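Phosphoserine phosphatase (Homo sapiens, PDB 6HYY) catalyses the hydrolysis of O-phosphoserine to serine and phosphate, acting as a magnesium-dependent phosphatase of the haloacid dehalogenase family. Local coordinates at residues P85-L90 / S117-P122; V91-E96 / L216-E221; N195-Q200 / Y208-V213. One frame throughout, in Å; residues are numbered along the deposited sequence. Where two conformers were deposited one is given.

In the fold
Along the chain, contact 1 begins where helix 87-96 starts and closes once strand 100-105 and helix 109-116 have been built, bringing the loop 117-122 back against the first turn of the helix. Contact 2 leaves from the last turns of that helix, inside this first loop, and closes only at the C terminus, so the two cross. Their neighbouring residues meet where Gln-95 NE2 reaches Asn-120 O. Contact 3 opens after contact 1 has closed and nests inside contact 2, joining the loop that leads into helix 199-204 to the end of edge strand 207-209 and the turn after it. Phe-212 then packs on Leu-90, so helix 87-96 meets all three.

Contact 1: P85-L90 / S117-P122; sequences PGIREL and SKLNIP
Leu-119 points its CD2 methyl at the first turn of helix 87-96, where it lies 3.8 Å from Arg-88 CA and 3.9 Å from Arg-88 CG. The leucine and arginine side chains meet at about a right angle, the methyl resting on the carbon stem. The same CD2 is 4.3 Å from Ile-87 CG2. With CG beside the backbone N (chi1 -61°), Leu-119 directs its branched end towards the helix. Arg-88 NH2 lies 3.9 Å from Lys-118 CE and 4.1 Å from Lys-118 NZ.

Behind this shell, Val-21 touches both Ile-87 and Leu-119, and Phe-15 of strand 12-16 supports Ile-87. These two buried, branched aliphatics fill the seam beside Val-21, while Arg-88 lends a carbon stem and carries its charge to the surface. Gly-86 is the N-cap; at its phi of 93° a CB would press on the carbonyl O of Pro-85, so glycine suits the bend. The loop after helix 109-116 thus rests on the helix preceding strand 100-105. No hydrogen bond joins the two segments: buried hydrocarbon supplies the cohesion, while the two cations probably add a mild repulsion, which solvent at this exposed margin is likely to screen.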
ATOM      1  N   PRO A  85      -4.236 -12.940   4.643  1.00 21.08           N
ATOM      2  CA  PRO A  85      -3.727 -14.316   4.592  1.00 21.80           C
ATOM      3  C   PRO A  85      -2.817 -14.559   3.395  1.00 19.62           C
ATOM      4  O   PRO A  85      -3.096 -14.131   2.267  1.00 22.27           O
ATOM      5  CB  PRO A  85      -5.003 -15.157   4.513  1.00 28.22           C
ATOM      6  CG  PRO A  85      -6.017 -14.311   5.230  1.00 28.06           C
ATOM      7  CD  PRO A  85      -5.681 -12.879   4.919  1.00 23.39           C
ATOM      8  N   GLY A  86      -1.685 -15.206   3.662  1.00 19.86           N
ATOM      9  CA  GLY A  86      -0.740 -15.540   2.632  1.00 20.43           C
ATOM     10  C   GLY A  86       0.369 -14.535   2.406  1.00 19.71           C
ATOM     11  O   GLY A  86       1.381 -14.901   1.809  1.00 20.24           O
ATOM     12  N   ILE A  87       0.211 -13.287   2.861  1.00 17.69           N
ATOM     13  CA  ILE A  87       1.237 -12.295   2.502  1.00 17.98           C
ATOM     14  C   ILE A  87       2.557 -12.556   3.236  1.00 19.99           C
ATOM     15  O   ILE A  87       3.637 -12.362   2.648  1.00 17.72           O
ATOM     16  CB  ILE A  87       0.733 -10.851   2.700  1.00 15.66           C
ATOM     17  CG1 ILE A  87       1.725  -9.839   2.096  1.00 17.58           C
ATOM     18  CG2 ILE A  87       0.586 -10.488   4.125  1.00 19.95           C
ATOM     19  CD1 ILE A  87       1.985  -9.998   0.581  1.00 19.56           C
ATOM     20  N   ARG A  88       2.533 -13.048   4.481  1.00 17.47           N
ATOM     21  CA  ARG A  88       3.799 -13.352   5.158  1.00 17.27           C
ATOM     22  C   ARG A  88       4.589 -14.409   4.394  1.00 17.59           C
ATOM     23  O   ARG A  88       5.804 -14.267   4.173  1.00 19.27           O
ATOM     24  CB  ARG A  88       3.548 -13.851   6.583  1.00 17.69           C
ATOM     25  CG  ARG A  88       3.065 -12.825   7.575  1.00 23.16           C
ATOM     26  CD  ARG A  88       2.815 -13.545   8.932  1.00 23.80           C
ATOM     27  NE  ARG A  88       2.108 -12.705   9.893  1.00 26.24           N
ATOM     28  CZ  ARG A  88       0.780 -12.514   9.912  1.00 26.43           C
ATOM     29  NH1 ARG A  88      -0.037 -13.119   9.039  1.00 23.29           N
ATOM     30  NH2 ARG A  88       0.257 -11.709  10.826  1.00 27.56           N
ATOM     31  N   GLU A  89       3.919 -15.493   3.992  1.00 17.29           N
ATOM     32  CA  GLU A  89       4.588 -16.565   3.265  1.00 18.37           C
ATOM     33  C   GLU A  89       5.095 -16.073   1.913  1.00 19.82           C
ATOM     34  O   GLU A  89       6.210 -16.410   1.505  1.00 21.33           O
ATOM     35  CB  GLU A  89       3.643 -17.758   3.091  1.00 24.27           C
ATOM     36  CG  GLU A  89       4.358 -18.974   2.538  1.00 26.50           C
ATOM     37  CD  GLU A  89       3.463 -20.190   2.417  1.00 33.13           C
ATOM     38  OE1 GLU A  89       2.286 -20.117   2.828  1.00 32.25           O
ATOM     39  OE2 GLU A  89       3.947 -21.216   1.905  1.00 36.21           O
ATOM     40  N   LEU A  90       4.286 -15.274   1.211  1.00 18.25           N
ATOM     41  CA  LEU A  90       4.680 -14.765  -0.104  1.00 17.42           C
ATOM     42  C   LEU A  90       5.904 -13.863  -0.006  1.00 20.77           C
ATOM     43  O   LEU A  90       6.857 -14.023  -0.782  1.00 19.22           O
ATOM     44  CB  LEU A  90       3.515 -14.023  -0.757  1.00 18.04           C
ATOM     45  CG  LEU A  90       3.825 -13.425  -2.136  1.00 19.93           C
ATOM     46  CD1 LEU A  90       4.216 -14.515  -3.124  1.00 24.31           C
ATOM     47  CD2 LEU A  90       2.620 -12.669  -2.648  1.00 21.61           C
ATOM     48  N   SER A 117       7.773  -4.019   9.360  1.00 26.31           N
ATOM     49  CA  SER A 117       8.312  -4.710  10.520  1.00 32.56           C
ATOM     50  C   SER A 117       7.292  -5.645  11.143  1.00 36.99           C
ATOM     51  O   SER A 117       7.081  -5.660  12.352  1.00 48.87           O
ATOM     52  CB  SER A 117       8.802  -3.694  11.528  1.00 31.82           C
ATOM     53  OG  SER A 117       9.408  -4.370  12.607  1.00 41.45           O
ATOM     54  N   LYS A 118       6.554  -6.344  10.293  1.00 27.81           N
ATOM     55  CA  LYS A 118       6.099  -7.691  10.543  1.00 26.84           C
ATOM     56  C   LYS A 118       6.530  -8.608   9.418  1.00 29.76           C
ATOM     57  O   LYS A 118       6.588  -9.825   9.620  1.00 31.18           O
ATOM     58  CB  LYS A 118       4.561  -7.752  10.714  1.00 26.28           C
ATOM     59  CG  LYS A 118       4.117  -7.490  12.160  1.00 33.95           C
ATOM     60  CD  LYS A 118       2.644  -7.102  12.315  1.00 35.93           C
ATOM     61  CE  LYS A 118       1.723  -8.284  12.079  1.00 38.50           C
ATOM     62  NZ  LYS A 118       0.283  -7.959  12.367  1.00 38.90           N
ATOM     63  N   LEU A 119       6.911  -8.046   8.266  1.00 20.64           N
ATOM     64  CA  LEU A 119       7.234  -8.786   7.046  1.00 22.52           C
ATOM     65  C   LEU A 119       8.726  -8.781   6.726  1.00 23.31           C
ATOM     66  O   LEU A 119       9.115  -9.158   5.606  1.00 22.43           O
ATOM     67  CB  LEU A 119       6.475  -8.194   5.850  1.00 20.23           C
ATOM     68  CG  LEU A 119       4.951  -8.239   5.971  1.00 19.30           C
ATOM     69  CD1 LEU A 119       4.314  -7.248   4.984  1.00 19.37           C
ATOM     70  CD2 LEU A 119       4.439  -9.644   5.708  1.00 19.69           C
ATOM     71  N   ASN A 120       9.558  -8.320   7.660  1.00 21.81           N
ATOM     72  CA  ASN A 120      11.008  -8.216   7.460  1.00 22.68           C
ATOM     73  C   ASN A 120      11.373  -7.353   6.263  1.00 23.69           C
ATOM     74  O   ASN A 120      12.409  -7.573   5.625  1.00 26.51           O
ATOM     75  CB  ASN A 120      11.637  -9.588   7.316  1.00 25.94           C
ATOM     76  CG  ASN A 120      11.295 -10.454   8.459  1.00 32.47           C
ATOM     77  OD1 ASN A 120      10.422 -11.307   8.360  1.00 32.47           O
ATOM     78  ND2 ASN A 120      11.943 -10.205   9.585  1.00 32.42           N
ATOM     79  N   ILE A 121      10.539  -6.365   5.976  1.00 21.61           N
ATOM     80  CA  ILE A 121      10.805  -5.387   4.927  1.00 21.82           C
ATOM     81  C   ILE A 121      11.458  -4.176   5.583  1.00 23.42           C
ATOM     82  O   ILE A 121      10.846  -3.566   6.478  1.00 24.35           O
ATOM     83  CB  ILE A 121       9.512  -4.997   4.204  1.00 19.23           C
ATOM     84  CG1 ILE A 121       8.920  -6.217   3.481  1.00 19.59           C
ATOM     85  CG2 ILE A 121       9.764  -3.830   3.218  1.00 20.19           C
ATOM     86  CD1 ILE A 121       7.502  -5.978   2.933  1.00 19.85           C
ATOM     87  N   PRO A 122      12.663  -3.795   5.177  1.00 24.48           N
ATOM     88  CA  PRO A 122      13.332  -2.664   5.824  1.00 26.80           C
ATOM     89  C   PRO A 122      12.592  -1.362   5.587  1.00 26.87           C
ATOM     90  O   PRO A 122      11.929  -1.165   4.563  1.00 23.74           O
ATOM     91  CB  PRO A 122      14.718  -2.643   5.160  1.00 28.69           C
ATOM     92  CG  PRO A 122      14.552  -3.383   3.898  1.00 28.63           C
ATOM     93  CD  PRO A 122      13.489  -4.422   4.135  1.00 27.01           C
TER

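Contact 2: V91-E96 / L216-E221; sequences VSRLQE and LGELEE
The guanidinium of Arg-93 has the backbone C of Glu-221 over one face and the carboxylate of Glu-96 at its edge. Across the face the approach is loose: Arg-93 NH1 is 4.3 Å from Glu-221 O, and no hydrogen bond links the two segments. The edge carries a salt bridge within the helix. Arg-93 NE donates to Glu-96 OE2 at 3.0 Å with an N-H...O angle of 148°; the oxygen lies in the guanidinium plane, yet is itself met from well above the carboxylate plane. A second, weak bond from NH2 to OE1 is doubtful, since NH2 is crowded in the model. Bends at chi2 (-68°) and chi3 (84°) fold the arginine back to reach this partner three residues on.

The folded stem turns its methylenes to the tail. Arg-93 CG lies 3.9 Å from Leu-216 CD2, hydrocarbon against hydrocarbon, and Arg-93 CD is 3.9 Å from Glu-218 OE2, although that glutamate is poorly ordered. The opposite charges are further apart, Arg-93 NE being 5.3 Å from Glu-218 OE2, so any attraction is probably long-range. An arginine suits this place because its long stem can cover Leu-216 while its guanidinium reaches Glu-96. Cut back to an alanine, this position would probably leave Leu-216 CD2 without its covering methylenes and Glu-96 without its cation.

Leu-216 also touches Glu-89, one turn earlier on the helix. In this Rossmann-like haloacid dehalogenase core, the contact lays the irregular C-terminal tail against helix 87-96, which leads into strand 100-105.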
ATOM      1  N   VAL A  91       5.894 -12.898   0.921  1.00 18.45           N
ATOM      2  CA  VAL A  91       7.075 -12.035   1.059  1.00 16.68           C
ATOM      3  C   VAL A  91       8.287 -12.867   1.448  1.00 19.90           C
ATOM      4  O   VAL A  91       9.398 -12.638   0.954  1.00 19.10           O
ATOM      5  CB  VAL A  91       6.830 -10.896   2.064  1.00 16.03           C
ATOM      6  CG1 VAL A  91       8.135 -10.142   2.330  1.00 19.63           C
ATOM      7  CG2 VAL A  91       5.782  -9.914   1.539  1.00 17.61           C
ATOM      8  N   SER A  92       8.095 -13.859   2.317  1.00 18.82           N
ATOM      9  CA  SER A  92       9.197 -14.733   2.708  1.00 17.54           C
ATOM     10  C   SER A  92       9.798 -15.439   1.501  1.00 18.14           C
ATOM     11  O   SER A  92      11.027 -15.483   1.350  1.00 20.35           O
ATOM     12  CB  SER A  92       8.702 -15.752   3.735  1.00 21.93           C
ATOM     13  OG  SER A  92       8.413 -15.116   4.961  1.00 23.46           O
ATOM     14  N   ARG A  93       8.952 -16.008   0.628  1.00 18.23           N
ATOM     15  CA  ARG A  93       9.473 -16.690  -0.554  1.00 20.44           C
ATOM     16  C   ARG A  93      10.166 -15.723  -1.503  1.00 18.71           C
ATOM     17  O   ARG A  93      11.197 -16.070  -2.094  1.00 21.76           O
ATOM     18  CB  ARG A  93       8.362 -17.428  -1.302  1.00 21.29           C
ATOM     19  CG  ARG A  93       7.716 -18.553  -0.480  1.00 23.17           C
ATOM     20  CD  ARG A  93       8.654 -19.741  -0.225  1.00 28.16           C
ATOM     21  NE  ARG A  93       9.550 -19.567   0.932  1.00 32.48           N
ATOM     22  CZ  ARG A  93       9.180 -19.446   2.213  1.00 32.75           C
ATOM     23  NH1 ARG A  93       7.911 -19.464   2.582  1.00 28.78           N
ATOM     24  NH2 ARG A  93      10.111 -19.282   3.141  1.00 37.62           N
ATOM     25  N   LEU A  94       9.629 -14.510  -1.652  1.00 17.48           N
ATOM     26  CA  LEU A  94      10.287 -13.534  -2.522  1.00 17.13           C
ATOM     27  C   LEU A  94      11.664 -13.166  -1.981  1.00 20.82           C
ATOM     28  O   LEU A  94      12.656 -13.110  -2.730  1.00 20.04           O
ATOM     29  CB  LEU A  94       9.413 -12.286  -2.653  1.00 17.75           C
ATOM     30  CG  LEU A  94       8.165 -12.419  -3.518  1.00 18.42           C
ATOM     31  CD1 LEU A  94       7.260 -11.217  -3.332  1.00 19.77           C
ATOM     32  CD2 LEU A  94       8.591 -12.539  -4.981  1.00 21.95           C
ATOM     33  N   GLN A  95      11.746 -12.906  -0.676  1.00 18.12           N
ATOM     34  CA  GLN A  95      13.025 -12.522  -0.084  1.00 19.42           C
ATOM     35  C   GLN A  95      14.023 -13.670  -0.128  1.00 22.88           C
ATOM     36  O   GLN A  95      15.230 -13.440  -0.290  1.00 21.42           O
ATOM     37  CB  GLN A  95      12.816 -12.029   1.352  1.00 20.50           C
ATOM     38  CG  GLN A  95      12.118 -10.648   1.448  1.00 20.52           C
ATOM     39  CD  GLN A  95      11.946 -10.177   2.881  1.00 27.30           C
ATOM     40  OE1 GLN A  95      11.970 -10.980   3.804  1.00 33.88           O
ATOM     41  NE2 GLN A  95      11.773  -8.882   3.068  1.00 33.37           N
ATOM     42  N   GLU A  96      13.545 -14.909  -0.033  1.00 20.65           N
ATOM     43  CA  GLU A  96      14.446 -16.053  -0.133  1.00 22.05           C
ATOM     44  C   GLU A  96      15.056 -16.190  -1.523  1.00 23.35           C
ATOM     45  O   GLU A  96      16.140 -16.774  -1.654  1.00 25.36           O
ATOM     46  CB  GLU A  96      13.692 -17.316   0.283  1.00 24.60           C
ATOM     47  CG  GLU A  96      13.472 -17.341   1.790  1.00 32.61           C
ATOM     48  CD  GLU A  96      12.787 -18.591   2.296  1.00 41.44           C
ATOM     49  OE1 GLU A  96      12.582 -18.672   3.531  1.00 40.04           O
ATOM     50  OE2 GLU A  96      12.459 -19.484   1.478  1.00 41.17           O
ATOM     51  N   LEU A 216       2.038 -18.573  -4.729  1.00 54.95           N
ATOM     52  CA  LEU A 216       2.641 -19.690  -4.012  1.00 57.34           C
ATOM     53  C   LEU A 216       2.300 -21.035  -4.638  1.00 64.94           C
ATOM     54  O   LEU A 216       2.390 -22.062  -3.960  1.00 69.12           O
ATOM     55  CB  LEU A 216       2.198 -19.687  -2.545  1.00 51.51           C
ATOM     56  CG  LEU A 216       2.453 -18.445  -1.683  1.00 45.08           C
ATOM     57  CD1 LEU A 216       1.582 -18.466  -0.432  1.00 40.64           C
ATOM     58  CD2 LEU A 216       3.917 -18.357  -1.314  1.00 40.10           C
ATOM     59  N   GLY A 217       1.861 -21.040  -5.894  1.00 67.84           N
ATOM     60  CA  GLY A 217       1.690 -22.277  -6.628  1.00 71.21           C
ATOM     61  C   GLY A 217       2.927 -22.542  -7.455  1.00 75.94           C
ATOM     62  O   GLY A 217       2.938 -22.312  -8.667  1.00 75.34           O
ATOM     63  N   GLU A 218       3.989 -23.010  -6.809  1.00 79.22           N
ATOM     64  CA  GLU A 218       5.261 -23.191  -7.495  1.00 80.70           C
ATOM     65  C   GLU A 218       5.839 -24.568  -7.218  1.00 82.41           C
ATOM     66  O   GLU A 218       5.998 -25.390  -8.128  1.00 83.62           O
ATOM     67  CB  GLU A 218       6.258 -22.117  -7.059  1.00 75.32           C
ATOM     68  CG  GLU A 218       6.266 -21.813  -5.549  1.00 75.84           C
ATOM     69  CD  GLU A 218       7.605 -21.266  -5.068  1.00 74.91           C
ATOM     70  OE1 GLU A 218       8.538 -21.175  -5.896  1.00 74.37           O
ATOM     71  OE2 GLU A 218       7.715 -20.907  -3.876  1.00 66.24           O
ATOM     72  N   LEU A 219       6.173 -24.804  -5.954  1.00 83.73           N
ATOM     73  CA  LEU A 219       6.853 -25.994  -5.470  1.00 85.25           C
ATOM     74  C   LEU A 219       6.485 -26.144  -3.998  1.00 84.43           C
ATOM     75  O   LEU A 219       6.863 -27.124  -3.346  1.00 84.51           O
ATOM     76  CB  LEU A 219       8.375 -25.882  -5.665  1.00 84.09           C
ATOM     77  CG  LEU A 219       9.028 -25.837  -7.061  1.00 80.90           C
ATOM     78  CD1 LEU A 219       9.073 -24.431  -7.665  1.00 77.50           C
ATOM     79  CD2 LEU A 219      10.432 -26.419  -7.011  1.00 75.93           C
ATOM     80  N   GLU A 220       5.743 -25.154  -3.486  1.00 81.42           N
ATOM     81  CA  GLU A 220       5.218 -25.082  -2.121  1.00 79.54           C
ATOM     82  C   GLU A 220       6.192 -25.563  -1.052  1.00 75.23           C
ATOM     83  O   GLU A 220       6.078 -26.691  -0.561  1.00 74.68           O
ATOM     84  CB  GLU A 220       3.904 -25.864  -2.016  1.00 81.00           C
ATOM     85  CG  GLU A 220       2.664 -25.066  -2.410  1.00 80.05           C
ATOM     86  CD  GLU A 220       2.456 -24.987  -3.912  1.00 83.67           C
ATOM     87  OE1 GLU A 220       1.287 -25.052  -4.351  1.00 86.91           O
ATOM     88  OE2 GLU A 220       3.453 -24.854  -4.653  1.00 82.00           O
ATOM     89  N   GLU A 221       7.136 -24.706  -0.677  1.00 73.03           N
ATOM     90  CA  GLU A 221       8.027 -24.975   0.448  1.00 68.55           C
ATOM     91  C   GLU A 221       8.112 -23.768   1.382  1.00 59.26           C
ATOM     92  O   GLU A 221       7.616 -23.797   2.510  1.00 46.89           O
ATOM     93  CB  GLU A 221       9.427 -25.348  -0.042  1.00 69.82           C
ATOM     94  CG  GLU A 221      10.434 -25.538   1.084  1.00 68.17           C
ATOM     95  CD  GLU A 221      10.943 -26.961   1.177  1.00 71.96           C
ATOM     96  OE1 GLU A 221      11.529 -27.313   2.222  1.00 73.14           O
ATOM     97  OE2 GLU A 221      10.758 -27.725   0.205  1.00 72.83           O
TER

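Contact 3: N195-Q200 / Y208-V213; sequences NVIRQQ and YITDFV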
ATOM      1  N   ASN A 195      -9.365  -9.275  -0.594  1.00 21.66           N
ATOM      2  CA  ASN A 195     -10.106  -8.569   0.442  1.00 20.85           C
ATOM      3  C   ASN A 195     -11.402  -7.975  -0.092  1.00 25.88           C
ATOM      4  O   ASN A 195     -12.485  -8.252   0.435  1.00 33.66           O
ATOM      5  CB  ASN A 195      -9.224  -7.500   1.090  1.00 21.99           C
ATOM      6  CG  ASN A 195      -8.145  -8.119   1.953  1.00 24.42           C
ATOM      7  OD1 ASN A 195      -8.436  -8.951   2.818  1.00 25.66           O
ATOM      8  ND2 ASN A 195      -6.895  -7.759   1.698  1.00 21.38           N
ATOM      9  N   VAL A 196     -11.317  -7.142  -1.113  1.00 23.87           N
ATOM     10  CA  VAL A 196     -12.501  -6.660  -1.814  1.00 25.15           C
ATOM     11  C   VAL A 196     -12.146  -6.615  -3.288  1.00 26.00           C
ATOM     12  O   VAL A 196     -11.036  -6.217  -3.660  1.00 28.68           O
ATOM     13  CB  VAL A 196     -12.971  -5.286  -1.289  1.00 30.62           C
ATOM     14  CG1 VAL A 196     -14.090  -4.716  -2.170  1.00 30.80           C
ATOM     15  CG2 VAL A 196     -13.449  -5.392   0.154  1.00 35.94           C
ATOM     16  N   ILE A 197     -13.034  -7.120  -4.121  1.00 20.01           N
ATOM     17  CA  ILE A 197     -12.794  -7.149  -5.550  1.00 18.54           C
ATOM     18  C   ILE A 197     -13.242  -5.818  -6.117  1.00 22.81           C
ATOM     19  O   ILE A 197     -14.412  -5.453  -6.009  1.00 24.70           O
ATOM     20  CB  ILE A 197     -13.554  -8.307  -6.211  1.00 22.01           C
ATOM     21  CG1 ILE A 197     -12.965  -9.646  -5.745  1.00 23.59           C
ATOM     22  CG2 ILE A 197     -13.562  -8.138  -7.730  1.00 22.36           C
ATOM     23  CD1 ILE A 197     -13.774 -10.861  -6.164  1.00 32.62           C
ATOM     24  N   ARG A 198     -12.327  -5.090  -6.740  0.59 20.07           N
ATOM     25  CA  ARG A 198     -12.721  -3.903  -7.486  0.59 21.04           C
ATOM     26  C   ARG A 198     -12.927  -4.347  -8.929  0.59 22.74           C
ATOM     27  O   ARG A 198     -11.966  -4.626  -9.642  0.59 21.67           O
ATOM     28  CB  ARG A 198     -11.681  -2.800  -7.328  0.59 21.04           C
ATOM     29  CG  ARG A 198     -11.820  -2.094  -5.976  0.59 24.79           C
ATOM     30  CD  ARG A 198     -10.517  -1.569  -5.405  0.59 28.64           C
ATOM     31  NE  ARG A 198     -10.458  -1.745  -3.954  0.59 30.73           N
ATOM     32  CZ  ARG A 198     -10.970  -0.904  -3.062  0.59 31.85           C
ATOM     33  NH1 ARG A 198     -11.595   0.190  -3.456  0.59 37.40           N
ATOM     34  NH2 ARG A 198     -10.862  -1.160  -1.767  0.59 35.43           N
ATOM     35  N   GLN A 199     -14.194  -4.475  -9.335  1.00 24.06           N
ATOM     36  CA  GLN A 199     -14.517  -5.132 -10.597  1.00 22.15           C
ATOM     37  C   GLN A 199     -13.861  -4.458 -11.792  1.00 24.99           C
ATOM     38  O   GLN A 199     -13.493  -5.140 -12.752  1.00 27.94           O
ATOM     39  CB  GLN A 199     -16.041  -5.186 -10.783  1.00 27.57           C
ATOM     40  CG  GLN A 199     -16.492  -6.083 -11.944  1.00 33.65           C
ATOM     41  CD  GLN A 199     -16.126  -7.551 -11.742  1.00 37.39           C
ATOM     42  OE1 GLN A 199     -16.139  -8.063 -10.619  1.00 37.27           O
ATOM     43  NE2 GLN A 199     -15.793  -8.233 -12.835  1.00 45.34           N
ATOM     44  N   GLN A 200     -13.677  -3.143 -11.755  1.00 22.88           N
ATOM     45  CA  GLN A 200     -13.052  -2.521 -12.915  1.00 27.90           C
ATOM     46  C   GLN A 200     -11.597  -2.953 -13.052  1.00 30.40           C
ATOM     47  O   GLN A 200     -11.083  -3.045 -14.175  1.00 30.80           O
ATOM     48  CB  GLN A 200     -13.213  -1.005 -12.855  1.00 30.68           C
ATOM     49  CG  GLN A 200     -12.210  -0.237 -12.036  1.00 38.82           C
ATOM     50  CD  GLN A 200     -12.394   1.266 -12.198  1.00 42.91           C
ATOM     51  OE1 GLN A 200     -13.089   1.727 -13.118  1.00 41.09           O
ATOM     52  NE2 GLN A 200     -11.792   2.035 -11.299  1.00 40.34           N
ATOM     53  N   TYR A 208      -4.722 -11.243 -12.565  1.00 25.85           N
ATOM     54  CA  TYR A 208      -5.574 -10.952 -11.417  1.00 26.90           C
ATOM     55  C   TYR A 208      -5.670 -12.195 -10.550  1.00 29.66           C
ATOM     56  O   TYR A 208      -5.895 -13.292 -11.072  1.00 32.70           O
ATOM     57  CB  TYR A 208      -6.976 -10.514 -11.855  1.00 25.92           C
ATOM     58  CG  TYR A 208      -7.775  -9.837 -10.760  1.00 23.67           C
ATOM     59  CD1 TYR A 208      -7.634  -8.471 -10.503  1.00 22.50           C
ATOM     60  CD2 TYR A 208      -8.671 -10.561  -9.987  1.00 26.98           C
ATOM     61  CE1 TYR A 208      -8.366  -7.848  -9.511  1.00 23.76           C
ATOM     62  CE2 TYR A 208      -9.401  -9.951  -8.981  1.00 23.66           C
ATOM     63  CZ  TYR A 208      -9.254  -8.598  -8.744  1.00 23.37           C
ATOM     64  OH  TYR A 208      -9.984  -7.977  -7.751  1.00 24.50           O
ATOM     65  N   ILE A 209      -5.495 -12.025  -9.236  1.00 24.45           N
ATOM     66  CA  ILE A 209      -5.603 -13.123  -8.282  1.00 26.44           C
ATOM     67  C   ILE A 209      -6.493 -12.706  -7.116  1.00 24.47           C
ATOM     68  O   ILE A 209      -6.649 -11.525  -6.813  1.00 24.24           O
ATOM     69  CB  ILE A 209      -4.226 -13.572  -7.755  1.00 24.69           C
ATOM     70  CG1 ILE A 209      -3.577 -12.443  -6.951  1.00 26.67           C
ATOM     71  CG2 ILE A 209      -3.321 -14.002  -8.911  1.00 27.34           C
ATOM     72  CD1 ILE A 209      -2.273 -12.848  -6.272  1.00 30.25           C
ATOM     73  N   THR A 210      -7.087 -13.703  -6.452  1.00 29.20           N
ATOM     74  CA  THR A 210      -7.881 -13.451  -5.254  1.00 30.27           C
ATOM     75  C   THR A 210      -7.303 -14.106  -4.012  1.00 32.41           C
ATOM     76  O   THR A 210      -7.906 -14.013  -2.938  1.00 37.38           O
ATOM     77  CB  THR A 210      -9.333 -13.927  -5.434  1.00 32.74           C
ATOM     78  OG1 THR A 210      -9.342 -15.263  -5.950  1.00 36.50           O
ATOM     79  CG2 THR A 210     -10.088 -13.008  -6.386  1.00 33.84           C
ATOM     80  N   ASP A 211      -6.163 -14.774  -4.122  1.00 26.97           N
ATOM     81  CA  ASP A 211      -5.535 -15.379  -2.958  1.00 33.35           C
ATOM     82  C   ASP A 211      -4.040 -15.429  -3.226  1.00 35.65           C
ATOM     83  O   ASP A 211      -3.615 -15.870  -4.298  1.00 36.59           O
ATOM     84  CB  ASP A 211      -6.106 -16.776  -2.689  1.00 37.01           C
ATOM     85  CG  ASP A 211      -5.784 -17.286  -1.294  1.00 40.97           C
ATOM     86  OD1 ASP A 211      -4.617 -17.158  -0.860  1.00 46.32           O
ATOM     87  OD2 ASP A 211      -6.703 -17.812  -0.628  1.00 49.21           O
ATOM     88  N   PHE A 212      -3.246 -14.952  -2.266  1.00 29.71           N
ATOM     89  CA  PHE A 212      -1.807 -14.925  -2.473  1.00 31.56           C
ATOM     90  C   PHE A 212      -1.225 -16.325  -2.682  1.00 42.27           C
ATOM     91  O   PHE A 212      -0.125 -16.443  -3.230  1.00 43.58           O
ATOM     92  CB  PHE A 212      -1.133 -14.200  -1.303  1.00 30.52           C
ATOM     93  CG  PHE A 212      -1.249 -12.687  -1.376  1.00 22.79           C
ATOM     94  CD1 PHE A 212      -0.868 -11.995  -2.528  1.00 24.87           C
ATOM     95  CD2 PHE A 212      -1.750 -11.967  -0.306  1.00 21.09           C
ATOM     96  CE1 PHE A 212      -0.984 -10.607  -2.586  1.00 22.26           C
ATOM     97  CE2 PHE A 212      -1.861 -10.581  -0.353  1.00 20.94           C
ATOM     98  CZ  PHE A 212      -1.482  -9.897  -1.494  1.00 21.77           C
ATOM     99  N   VAL A 213      -1.962 -17.382  -2.317  1.00 43.67           N
ATOM    100  CA  VAL A 213      -1.512 -18.749  -2.592  1.00 48.28           C
ATOM    101  C   VAL A 213      -1.245 -18.956  -4.079  1.00 50.19           C
ATOM    102  O   VAL A 213      -0.374 -19.749  -4.453  1.00 52.15           O
ATOM    103  CB  VAL A 213      -2.533 -19.796  -2.089  1.00 42.34           C
ATOM    104  CG1 VAL A 213      -2.634 -19.792  -0.571  1.00 51.80           C
ATOM    105  CG2 VAL A 213      -3.888 -19.614  -2.753  1.00 41.82           C
TER
HETATM  106  O   HOH W   1      -9.419  -5.676  -6.688  1.00 21.85           O
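Ile-197 meets the phenol end of Tyr-208 with its CG2 methyl, 3.6 Å from Tyr-208 OH. CG2 stands anti to the backbone N, while CG1 lies beside that N (chi1 -67°); the second branch carries CD1 to within 4.3 Å of Thr-210 CG2. Isoleucine suits this exposed seam, since one branch serves the tyrosine and the other the threonine. Lys-202 touches both Ile-197 and Tyr-208 from helix 199-204.

Next comes Arg-198, the N-cap of that helix. Its backbone N lies too far from Tyr-208 OH for a direct bond, and a water fills the step: Arg-198 N donates to it at 3.0 Å, and it is hydrogen-bonded to Tyr-208 OH at 2.6 Å, in the plane of the ring at its edge. The arginine's side chain leads away: in one of its two conformers, NE forms a salt bridge with Asp-175, a magnesium ligand, and the side chain comes within about 4 Å of a bound phosphate (nearest atoms).

Asp-211 OD1 accepts from Val-213 N in an Asx turn. The contact belongs to the beta-alpha-beta unit of strand 188-192, helix 199-204 and strand 207-209, at one edge of the Rossmann-like sheet characteristic of haloacid dehalogenase hydrolases.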